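Local coordinates for Mgp-operon protein 3 (PDB 6RJ1) that probably acts as the surface adhesin P40/P90, helping the human pathogen Mycoplasma pneumoniae attach to host cells, at residues A[736-741]-A[834-839]; A[657-662]-A[690-695]; A[59-64]-A[109-114]. All blocks are in the same frame, centred on the assembly; numbering follows the deposited sequence.

Contact 1 (A[736-741]-A[834-839])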
loop_
_atom_site.group_PDB
_atom_site.type_symbol
_atom_site.label_atom_id
_atom_site.label_comp_id
_atom_site.label_asym_id
_atom_site.label_seq_id
_atom_site.Cartn_x
_atom_site.Cartn_y
_atom_site.Cartn_z
ATOM N N PRO A 736 12.083 -2.373 -10.130
ATOM C CA PRO A 736 13.115 -2.738 -11.103
ATOM C C PRO A 736 14.486 -2.322 -10.576
ATOM O O PRO A 736 14.645 -1.205 -10.086
ATOM C CB PRO A 736 12.728 -1.927 -12.343
ATOM C CG PRO A 736 11.318 -1.592 -12.158
ATOM C CD PRO A 736 11.154 -1.380 -10.700
ATOM N N TYR A 737 15.452 -3.243 -10.613
ATOM C CA TYR A 737 16.822 -2.980 -10.168
ATOM C C TYR A 737 17.451 -1.891 -11.025
ATOM O O TYR A 737 18.262 -1.114 -10.528
ATOM C CB TYR A 737 17.678 -4.260 -10.213
ATOM C CG TYR A 737 17.654 -4.983 -11.543
ATOM C CD1 TYR A 737 18.556 -4.657 -12.557
ATOM C CD2 TYR A 737 16.739 -6.004 -11.787
ATOM C CE1 TYR A 737 18.523 -5.301 -13.791
ATOM C CE2 TYR A 737 16.705 -6.664 -13.017
ATOM C CZ TYR A 737 17.601 -6.310 -14.014
ATOM O OH TYR A 737 17.573 -6.954 -15.227
ATOM N N TYR A 738 17.040 -1.820 -12.307
ATOM C CA TYR A 738 17.544 -0.863 -13.292
ATOM C C TYR A 738 17.014 0.565 -13.056
ATOM O O TYR A 738 17.382 1.477 -13.796
ATOM C CB TYR A 738 17.312 -1.352 -14.740
ATOM C CG TYR A 738 15.881 -1.716 -15.079
ATOM C CD1 TYR A 738 14.970 -0.745 -15.486
ATOM C CD2 TYR A 738 15.452 -3.041 -15.049
ATOM C CE1 TYR A 738 13.660 -1.076 -15.819
ATOM C CE2 TYR A 738 14.142 -3.384 -15.385
ATOM C CZ TYR A 738 13.255 -2.400 -15.784
ATOM O OH TYR A 738 11.955 -2.724 -16.092
ATOM N N TYR A 739 16.200 0.763 -12.000
ATOM C CA TYR A 739 15.711 2.076 -11.584
ATOM C C TYR A 739 16.786 2.727 -10.718
ATOM O O TYR A 739 16.712 3.916 -10.412
ATOM C CB TYR A 739 14.380 1.946 -10.812
ATOM C CG TYR A 739 13.143 2.077 -11.674
ATOM C CD1 TYR A 739 13.180 1.779 -13.033
ATOM C CD2 TYR A 739 11.932 2.485 -11.129
ATOM C CE1 TYR A 739 12.048 1.900 -13.831
ATOM C CE2 TYR A 739 10.791 2.613 -11.922
ATOM C CZ TYR A 739 10.855 2.317 -13.274
ATOM O OH TYR A 739 9.750 2.441 -14.073
ATOM N N SER A 740 17.791 1.925 -10.328
ATOM C CA SER A 740 18.947 2.329 -9.539
ATOM C C SER A 740 20.163 2.399 -10.450
ATOM O O SER A 740 20.387 1.491 -11.259
ATOM C CB SER A 740 19.201 1.343 -8.403
ATOM O OG SER A 740 18.199 1.435 -7.408
ATOM N N ALA A 741 20.942 3.480 -10.323
ATOM C CA ALA A 741 22.143 3.707 -11.127
ATOM C C ALA A 741 23.251 2.714 -10.813
ATOM O O ALA A 741 23.868 2.193 -11.735
ATOM C CB ALA A 741 22.642 5.133 -10.936
ATOM N N PHE A 834 -1.469 -14.243 -11.732
ATOM C CA PHE A 834 -0.630 -13.047 -11.660
ATOM C C PHE A 834 0.328 -12.977 -12.847
ATOM O O PHE A 834 0.940 -13.983 -13.215
ATOM C CB PHE A 834 0.161 -13.030 -10.341
ATOM C CG PHE A 834 1.065 -11.838 -10.130
ATOM C CD1 PHE A 834 2.383 -11.854 -10.571
ATOM C CD2 PHE A 834 0.613 -10.713 -9.452
ATOM C CE1 PHE A 834 3.221 -10.755 -10.369
ATOM C CE2 PHE A 834 1.459 -9.626 -9.232
ATOM C CZ PHE A 834 2.757 -9.656 -9.686
ATOM N N SER A 835 0.480 -11.765 -13.404
ATOM C CA SER A 835 1.388 -11.458 -14.509
ATOM C C SER A 835 1.936 -10.032 -14.365
ATOM O O SER A 835 1.174 -9.101 -14.094
ATOM C CB SER A 835 0.690 -11.633 -15.853
ATOM O OG SER A 835 0.901 -10.519 -16.708
ATOM N N TYR A 836 3.253 -9.868 -14.550
ATOM C CA TYR A 836 3.913 -8.569 -14.516
ATOM C C TYR A 836 4.697 -8.402 -15.815
ATOM O O TYR A 836 5.549 -9.238 -16.136
ATOM C CB TYR A 836 4.800 -8.415 -13.265
ATOM C CG TYR A 836 5.774 -7.258 -13.340
ATOM C CD1 TYR A 836 5.370 -5.958 -13.043
ATOM C CD2 TYR A 836 7.096 -7.456 -13.735
ATOM C CE1 TYR A 836 6.261 -4.889 -13.125
ATOM C CE2 TYR A 836 7.986 -6.392 -13.842
ATOM C CZ TYR A 836 7.569 -5.112 -13.523
ATOM O OH TYR A 836 8.456 -4.072 -13.629
ATOM N N THR A 837 4.380 -7.351 -16.583
ATOM C CA THR A 837 5.067 -7.055 -17.838
ATOM C C THR A 837 5.750 -5.696 -17.687
ATOM O O THR A 837 5.060 -4.700 -17.443
ATOM C CB THR A 837 4.101 -7.120 -19.022
ATOM O OG1 THR A 837 3.320 -8.310 -18.920
ATOM C CG2 THR A 837 4.820 -7.075 -20.370
ATOM N N PRO A 838 7.096 -5.628 -17.782
ATOM C CA PRO A 838 7.775 -4.333 -17.624
ATOM C C PRO A 838 7.458 -3.370 -18.758
ATOM O O PRO A 838 7.440 -3.782 -19.919
ATOM C CB PRO A 838 9.268 -4.706 -17.625
ATOM C CG PRO A 838 9.321 -6.184 -17.451
ATOM C CD PRO A 838 8.067 -6.704 -18.058
ATOM N N PHE A 839 7.189 -2.097 -18.432
ATOM C CA PHE A 839 6.918 -1.123 -19.483
ATOM C C PHE A 839 8.216 -0.412 -19.942
ATOM O O PHE A 839 9.248 -0.507 -19.275
ATOM C CB PHE A 839 5.774 -0.152 -19.122
ATOM C CG PHE A 839 5.743 0.575 -17.797
ATOM C CD1 PHE A 839 6.873 1.225 -17.310
ATOM C CD2 PHE A 839 4.542 0.739 -17.105
ATOM C CE1 PHE A 839 6.822 1.941 -16.104
ATOM C CE2 PHE A 839 4.494 1.446 -15.897
ATOM C CZ PHE A 839 5.631 2.049 -15.409
#
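A short 3-10 turn at Tyr737–Tyr739, in the long loop after strand 723-732, presents Tyr738 and Tyr739 to the end of strand 834-838, where they touch Pro838 and Phe839. That strand pairs antiparallel with strand 808-815, so the contact joins a loop to the margin of a sheet. The turn is closed by a backbone bond from Tyr739 N to Pro736 O (3.2 Å). Pro736 packs against Tyr738 and Tyr739: its CG lies over the centre of one face of the Tyr739 ring, and its CB sits above the Tyr738 ring, displaced toward the rim. Across the contact, phenol tips do most of the touching. Tyr738 CG stands between the backbone N and the carbonyl carbon (chi1 54°), and the hydroxyl at the end of its ring meets Pro838 CB, OH to CB 3.7 Å. Tyr739 OH comes to the edge of the Phe839 ring, near its plane, 3.6 Å from CE1; the two side chains cross at about a right angle. In the reverse direction Tyr836 sends its OH to Pro736 CG, 4.1 Å away. Tyr739 OH is hydrogen-bonded to Ser844 OG, outside both segments. No hydrogen bond spans the two segments, and little surface is buried between them, so direct cohesion probably comes from van der Waals contact of the phenol oxygens with proline carbons and the Phe839 edge.

Contact 2 (A[657-662]-A[690-695])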
loop_
_atom_site.group_PDB
_atom_site.type_symbol
_atom_site.label_atom_id
_atom_site.label_comp_id
_atom_site.label_asym_id
_atom_site.label_seq_id
_atom_site.Cartn_x
_atom_site.Cartn_y
_atom_site.Cartn_z
ATOM N N SER A 657 5.531 1.617 3.991
ATOM C CA SER A 657 6.042 1.066 2.730
ATOM C C SER A 657 5.921 -0.484 2.660
ATOM O O SER A 657 5.662 -1.109 3.696
ATOM C CB SER A 657 7.508 1.469 2.572
ATOM O OG SER A 657 8.368 0.573 3.261
ATOM N N PRO A 658 6.182 -1.142 1.489
ATOM C CA PRO A 658 6.088 -2.609 1.438
ATOM C C PRO A 658 7.276 -3.366 2.063
ATOM O O PRO A 658 7.337 -4.600 1.950
ATOM C CB PRO A 658 5.938 -2.903 -0.068
ATOM C CG PRO A 658 5.784 -1.585 -0.733
ATOM C CD PRO A 658 6.479 -0.612 0.144
ATOM N N LEU A 659 8.203 -2.645 2.740
ATOM C CA LEU A 659 9.368 -3.258 3.393
ATOM C C LEU A 659 9.196 -3.528 4.877
ATOM O O LEU A 659 8.716 -2.660 5.613
ATOM C CB LEU A 659 10.647 -2.445 3.175
ATOM C CG LEU A 659 11.170 -2.306 1.734
ATOM C CD1 LEU A 659 12.582 -1.815 1.745
ATOM C CD2 LEU A 659 11.074 -3.607 0.947
ATOM N N ASN A 660 9.644 -4.719 5.322
ATOM C CA ASN A 660 9.642 -5.124 6.734
ATOM C C ASN A 660 10.884 -4.573 7.423
ATOM O O ASN A 660 10.781 -4.031 8.518
ATOM C CB ASN A 660 9.593 -6.654 6.887
ATOM C CG ASN A 660 8.206 -7.216 7.028
ATOM O OD1 ASN A 660 7.210 -6.619 6.598
ATOM N ND2 ASN A 660 8.109 -8.385 7.638
ATOM N N SER A 661 12.056 -4.706 6.769
ATOM C CA SER A 661 13.337 -4.235 7.293
ATOM C C SER A 661 13.876 -3.045 6.507
ATOM O O SER A 661 13.813 -3.024 5.271
ATOM C CB SER A 661 14.365 -5.361 7.307
ATOM O OG SER A 661 15.620 -4.920 7.803
ATOM N N TYR A 662 14.419 -2.064 7.245
ATOM C CA TYR A 662 15.045 -0.861 6.713
ATOM C C TYR A 662 16.538 -0.885 7.004
ATOM O O TYR A 662 17.201 0.149 6.891
ATOM C CB TYR A 662 14.415 0.379 7.343
ATOM C CG TYR A 662 13.079 0.777 6.754
ATOM C CD1 TYR A 662 12.960 1.103 5.404
ATOM C CD2 TYR A 662 11.960 0.934 7.564
ATOM C CE1 TYR A 662 11.748 1.541 4.869
ATOM C CE2 TYR A 662 10.749 1.387 7.043
ATOM C CZ TYR A 662 10.649 1.690 5.695
ATOM O OH TYR A 662 9.458 2.123 5.180
ATOM N N THR A 690 8.213 -11.568 2.652
ATOM C CA THR A 690 7.818 -10.462 3.539
ATOM C C THR A 690 8.025 -9.071 2.934
ATOM O O THR A 690 7.402 -8.113 3.389
ATOM C CB THR A 690 8.523 -10.550 4.915
ATOM O OG1 THR A 690 9.941 -10.672 4.753
ATOM C CG2 THR A 690 7.961 -11.648 5.810
ATOM N N ASP A 691 8.912 -8.948 1.942
ATOM C CA ASP A 691 9.217 -7.656 1.331
ATOM C C ASP A 691 8.692 -7.527 -0.090
ATOM O O ASP A 691 8.774 -8.482 -0.861
ATOM C CB ASP A 691 10.724 -7.363 1.405
ATOM C CG ASP A 691 11.232 -7.243 2.838
ATOM O OD1 ASP A 691 11.127 -6.140 3.415
ATOM O OD2 ASP A 691 11.724 -8.256 3.385
ATOM N N GLN A 692 8.138 -6.333 -0.428
ATOM C CA GLN A 692 7.580 -5.957 -1.740
ATOM C C GLN A 692 6.486 -6.946 -2.165
ATOM O O GLN A 692 6.451 -7.407 -3.311
ATOM C CB GLN A 692 8.684 -5.817 -2.815
ATOM C CG GLN A 692 9.903 -5.009 -2.398
ATOM C CD GLN A 692 9.815 -3.538 -2.696
ATOM O OE1 GLN A 692 8.826 -2.869 -2.419
ATOM N NE2 GLN A 692 10.878 -2.991 -3.254
ATOM N N LEU A 693 5.592 -7.270 -1.221
ATOM C CA LEU A 693 4.519 -8.230 -1.429
ATOM C C LEU A 693 3.199 -7.621 -1.879
ATOM O O LEU A 693 2.563 -6.870 -1.128
ATOM C CB LEU A 693 4.318 -9.078 -0.164
ATOM C CG LEU A 693 4.679 -10.561 -0.231
ATOM C CD1 LEU A 693 6.138 -10.787 -0.642
ATOM C CD2 LEU A 693 4.409 -11.217 1.102
ATOM N N LEU A 694 2.773 -7.973 -3.108
ATOM C CA LEU A 694 1.483 -7.558 -3.622
ATOM C C LEU A 694 0.459 -8.617 -3.222
ATOM O O LEU A 694 0.680 -9.806 -3.404
ATOM C CB LEU A 694 1.482 -7.328 -5.142
ATOM C CG LEU A 694 0.194 -6.653 -5.687
ATOM C CD1 LEU A 694 0.293 -5.124 -5.638
ATOM C CD2 LEU A 694 -0.133 -7.134 -7.077
ATOM N N VAL A 695 -0.632 -8.159 -2.639
ATOM C CA VAL A 695 -1.767 -8.938 -2.170
ATOM C C VAL A 695 -2.934 -8.567 -3.098
ATOM O O VAL A 695 -3.168 -7.386 -3.364
ATOM C CB VAL A 695 -2.036 -8.586 -0.677
ATOM C CG1 VAL A 695 -3.380 -9.102 -0.202
ATOM C CG2 VAL A 695 -0.920 -9.114 0.219
HETATM O O HOH W 1 5.146 -6.249 1.347
#
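Pro658 and Leu659 follow Ser657 in an ST turn, and this turn lies against Asp691 and Gln692, just ahead of strand 693-699. The strand belongs to a mixed sheet, where it pairs with strands 549-563 and 723-732, and the contact falls in the MgpC adhesin family region, assigned to the beta-propeller clan. The close-packed part centres on Asp691. Its OD1 accepts Asn660 N at 2.8 Å, the N-H pointing almost straight at it (160°) from above the carboxylate plane. Asp691 CG lies anti to the carbonyl carbon, beside the backbone N (chi1 -63°), and the Asp691 side chain crosses that of Leu659 at about a right angle, with Leu659 CD2 3.5 Å from OD1. The same methyl also packs on Gln692 CG (3.8 Å). The Gln692 side chain, bent at chi2, crosses Pro658 obliquely, with OE1 3.7 Å from Pro658 CG; its amide is held from outside, OE1 by Asn777 N and NE2 by Ala672 O. On another side the side chains of Asn660 and Thr690 cross at about a right angle, Asn660 ND2 lying 3.5 Å from Thr690 CB, while Lys556 and Gln512 bind Asn660 OD1 and ND2, and Thr690 OG1 bonds to Thr581. The packing is looser toward the start of the strand, where a water takes the place of direct contact between Pro658 and Leu693. Pro658 O is therefore gripped twice, by Gln692 N at 3.0 Å and by this water, which in turn accepts Leu693 N at 2.8 Å.

Contact 3 (A[59-64]-A[109-114])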
loop_
_atom_site.group_PDB
_atom_site.type_symbol
_atom_site.label_atom_id
_atom_site.label_comp_id
_atom_site.label_asym_id
_atom_site.label_seq_id
_atom_site.Cartn_x
_atom_site.Cartn_y
_atom_site.Cartn_z
ATOM N N SER A 59 -13.407 15.537 5.258
ATOM C CA SER A 59 -13.090 16.898 5.683
ATOM C C SER A 59 -11.760 16.939 6.408
ATOM O O SER A 59 -11.474 16.047 7.211
ATOM C CB SER A 59 -14.198 17.456 6.573
ATOM O OG SER A 59 -13.764 18.549 7.363
ATOM N N ALA A 60 -10.958 17.996 6.148
ATOM C CA ALA A 60 -9.655 18.224 6.787
ATOM C C ALA A 60 -9.837 18.676 8.253
ATOM O O ALA A 60 -8.859 18.891 8.976
ATOM C CB ALA A 60 -8.872 19.265 6.006
ATOM N N LEU A 61 -11.094 18.821 8.683
ATOM C CA LEU A 61 -11.419 19.221 10.040
ATOM C C LEU A 61 -11.714 18.029 10.935
ATOM O O LEU A 61 -11.976 18.226 12.121
ATOM C CB LEU A 61 -12.578 20.230 10.064
ATOM C CG LEU A 61 -12.257 21.647 9.598
ATOM C CD1 LEU A 61 -13.525 22.431 9.389
ATOM C CD2 LEU A 61 -11.349 22.374 10.575
ATOM N N VAL A 62 -11.668 16.795 10.385
ATOM C CA VAL A 62 -11.910 15.576 11.155
ATOM C C VAL A 62 -10.795 15.398 12.205
ATOM O O VAL A 62 -9.626 15.606 11.888
ATOM C CB VAL A 62 -12.126 14.322 10.253
ATOM C CG1 VAL A 62 -10.832 13.835 9.597
ATOM C CG2 VAL A 62 -12.806 13.197 11.023
ATOM N N ARG A 63 -11.166 15.098 13.460
ATOM C CA ARG A 63 -10.206 14.878 14.538
ATOM C C ARG A 63 -10.528 13.585 15.276
ATOM O O ARG A 63 -11.674 13.370 15.663
ATOM C CB ARG A 63 -10.113 16.094 15.489
ATOM C CG ARG A 63 -9.434 17.327 14.874
ATOM C CD ARG A 63 -8.002 17.078 14.410
ATOM N NE ARG A 63 -7.372 18.282 13.864
ATOM C CZ ARG A 63 -7.526 18.723 12.615
ATOM N NH1 ARG A 63 -8.301 18.066 11.761
ATOM N NH2 ARG A 63 -6.906 19.827 12.214
ATOM N N VAL A 64 -9.527 12.696 15.409
ATOM C CA VAL A 64 -9.718 11.401 16.069
ATOM C C VAL A 64 -8.852 11.298 17.329
ATOM O O VAL A 64 -7.724 11.793 17.349
ATOM C CB VAL A 64 -9.536 10.195 15.092
ATOM C CG1 VAL A 64 -9.807 8.861 15.778
ATOM C CG2 VAL A 64 -10.431 10.334 13.862
ATOM N N GLN A 109 -20.268 19.132 15.097
ATOM C CA GLN A 109 -20.079 17.965 14.237
ATOM C C GLN A 109 -18.679 17.406 14.360
ATOM O O GLN A 109 -17.733 18.139 14.664
ATOM C CB GLN A 109 -20.407 18.298 12.760
ATOM C CG GLN A 109 -19.661 19.512 12.206
ATOM C CD GLN A 109 -20.188 20.017 10.887
ATOM O OE1 GLN A 109 -20.148 19.325 9.865
ATOM N NE2 GLN A 109 -20.666 21.257 10.879
ATOM N N ASP A 110 -18.561 16.100 14.101
ATOM C CA ASP A 110 -17.322 15.327 14.121
ATOM C C ASP A 110 -16.531 15.394 12.803
ATOM O O ASP A 110 -15.380 14.956 12.774
ATOM C CB ASP A 110 -17.637 13.863 14.461
ATOM C CG ASP A 110 -18.819 13.248 13.724
ATOM O OD1 ASP A 110 -18.957 13.494 12.504
ATOM O OD2 ASP A 110 -19.604 12.530 14.369
ATOM N N PHE A 111 -17.161 15.913 11.716
ATOM C CA PHE A 111 -16.612 16.033 10.357
ATOM C C PHE A 111 -16.162 14.675 9.788
ATOM O O PHE A 111 -15.178 14.598 9.050
ATOM C CB PHE A 111 -15.505 17.101 10.248
ATOM C CG PHE A 111 -15.882 18.479 10.737
ATOM C CD1 PHE A 111 -15.697 18.835 12.062
ATOM C CD2 PHE A 111 -16.377 19.440 9.858
ATOM C CE1 PHE A 111 -16.021 20.118 12.508
ATOM C CE2 PHE A 111 -16.690 20.726 10.306
ATOM C CZ PHE A 111 -16.506 21.057 11.625
ATOM N N ALA A 112 -16.910 13.603 10.124
ATOM C CA ALA A 112 -16.664 12.240 9.657
ATOM C C ALA A 112 -16.848 12.156 8.145
ATOM O O ALA A 112 -17.579 12.957 7.559
ATOM C CB ALA A 112 -17.624 11.281 10.338
ATOM N N SER A 113 -16.203 11.178 7.515
ATOM C CA SER A 113 -16.344 10.953 6.086
ATOM C C SER A 113 -17.714 10.351 5.758
ATOM O O SER A 113 -18.300 9.635 6.576
ATOM C CB SER A 113 -15.234 10.050 5.584
ATOM O OG SER A 113 -13.971 10.644 5.832
ATOM N N TYR A 114 -18.233 10.668 4.572
ATOM C CA TYR A 114 -19.532 10.165 4.141
ATOM C C TYR A 114 -19.496 9.558 2.764
ATOM O O TYR A 114 -18.700 9.960 1.913
ATOM C CB TYR A 114 -20.590 11.285 4.145
ATOM C CG TYR A 114 -21.073 11.673 5.519
ATOM C CD1 TYR A 114 -22.120 10.987 6.133
ATOM C CD2 TYR A 114 -20.505 12.744 6.202
ATOM C CE1 TYR A 114 -22.570 11.342 7.403
ATOM C CE2 TYR A 114 -20.941 13.106 7.473
ATOM C CZ TYR A 114 -21.976 12.404 8.072
ATOM O OH TYR A 114 -22.400 12.763 9.332
HETATM O O HOH W 2 -13.511 13.248 6.878
HETATM O O HOH W 3 -13.808 15.010 14.978
#
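Ser59 N, Phe111 O and Ser113 OG grip one water, which accepts from Ser59 N at 2.8 Å and donates to Phe111 O. A second water, donating to Asp110 O at 2.7 Å, accepts from Arg63 N. Between the two waters Val62 CB rests 3.3 Å from Phe111 O; to one side, the Leu61 and Phe111 side chains lie side by side, pointing the same way. Leu61 CB sits over the centre of the Phe111 ring in a CH-pi contact, 3.8 Å from the centroid and 12° off the normal; Gln109 CG covers the opposite face. Leu61 CD1 reaches Phe111 CE2 at 3.7 Å. Leu61 belongs to a type I beta turn, Ser59 to Val62, in which Ser59 OG accepts Leu61 N as an ST turn and also bonds to Ser39 OG. Asp110 OD1 accepts Ala112 N in an Asx turn, while its OD2 forms a salt bridge with Lys133. The contact sits where antiparallel neighbours 52-59 and 114-121 meet their loops, with Leu61 and Phe111 against helix 86-93, and Val62 and Ala112 each touching Phe84 of strand 82-84 and Tyr451 of helix 446-454.

Overall arrangement
Contacts 1 and 2 are neighbours, with centres 16 Å apart, and they touch directly: Phe834 CE2 packs on Leu694 CD2 at 3.7 Å, so the sheet holding strand 834-838 meets the one holding strand 693-699. Phe834 also stacks on His731, whose backbone pairs with Leu694, which ties the two contacts together a second time. Contact 3 stands apart. Its centre lies 31 Å from that of contact 2, with nearest atoms about 21 Å apart, and 39 Å from that of contact 1, on the opposite side of the chain's centre. Along the sequence contact 3 closes first, then contact 2, then contact 1; in space contact 2 lies closest to the chain's centre, about 9 Å from it.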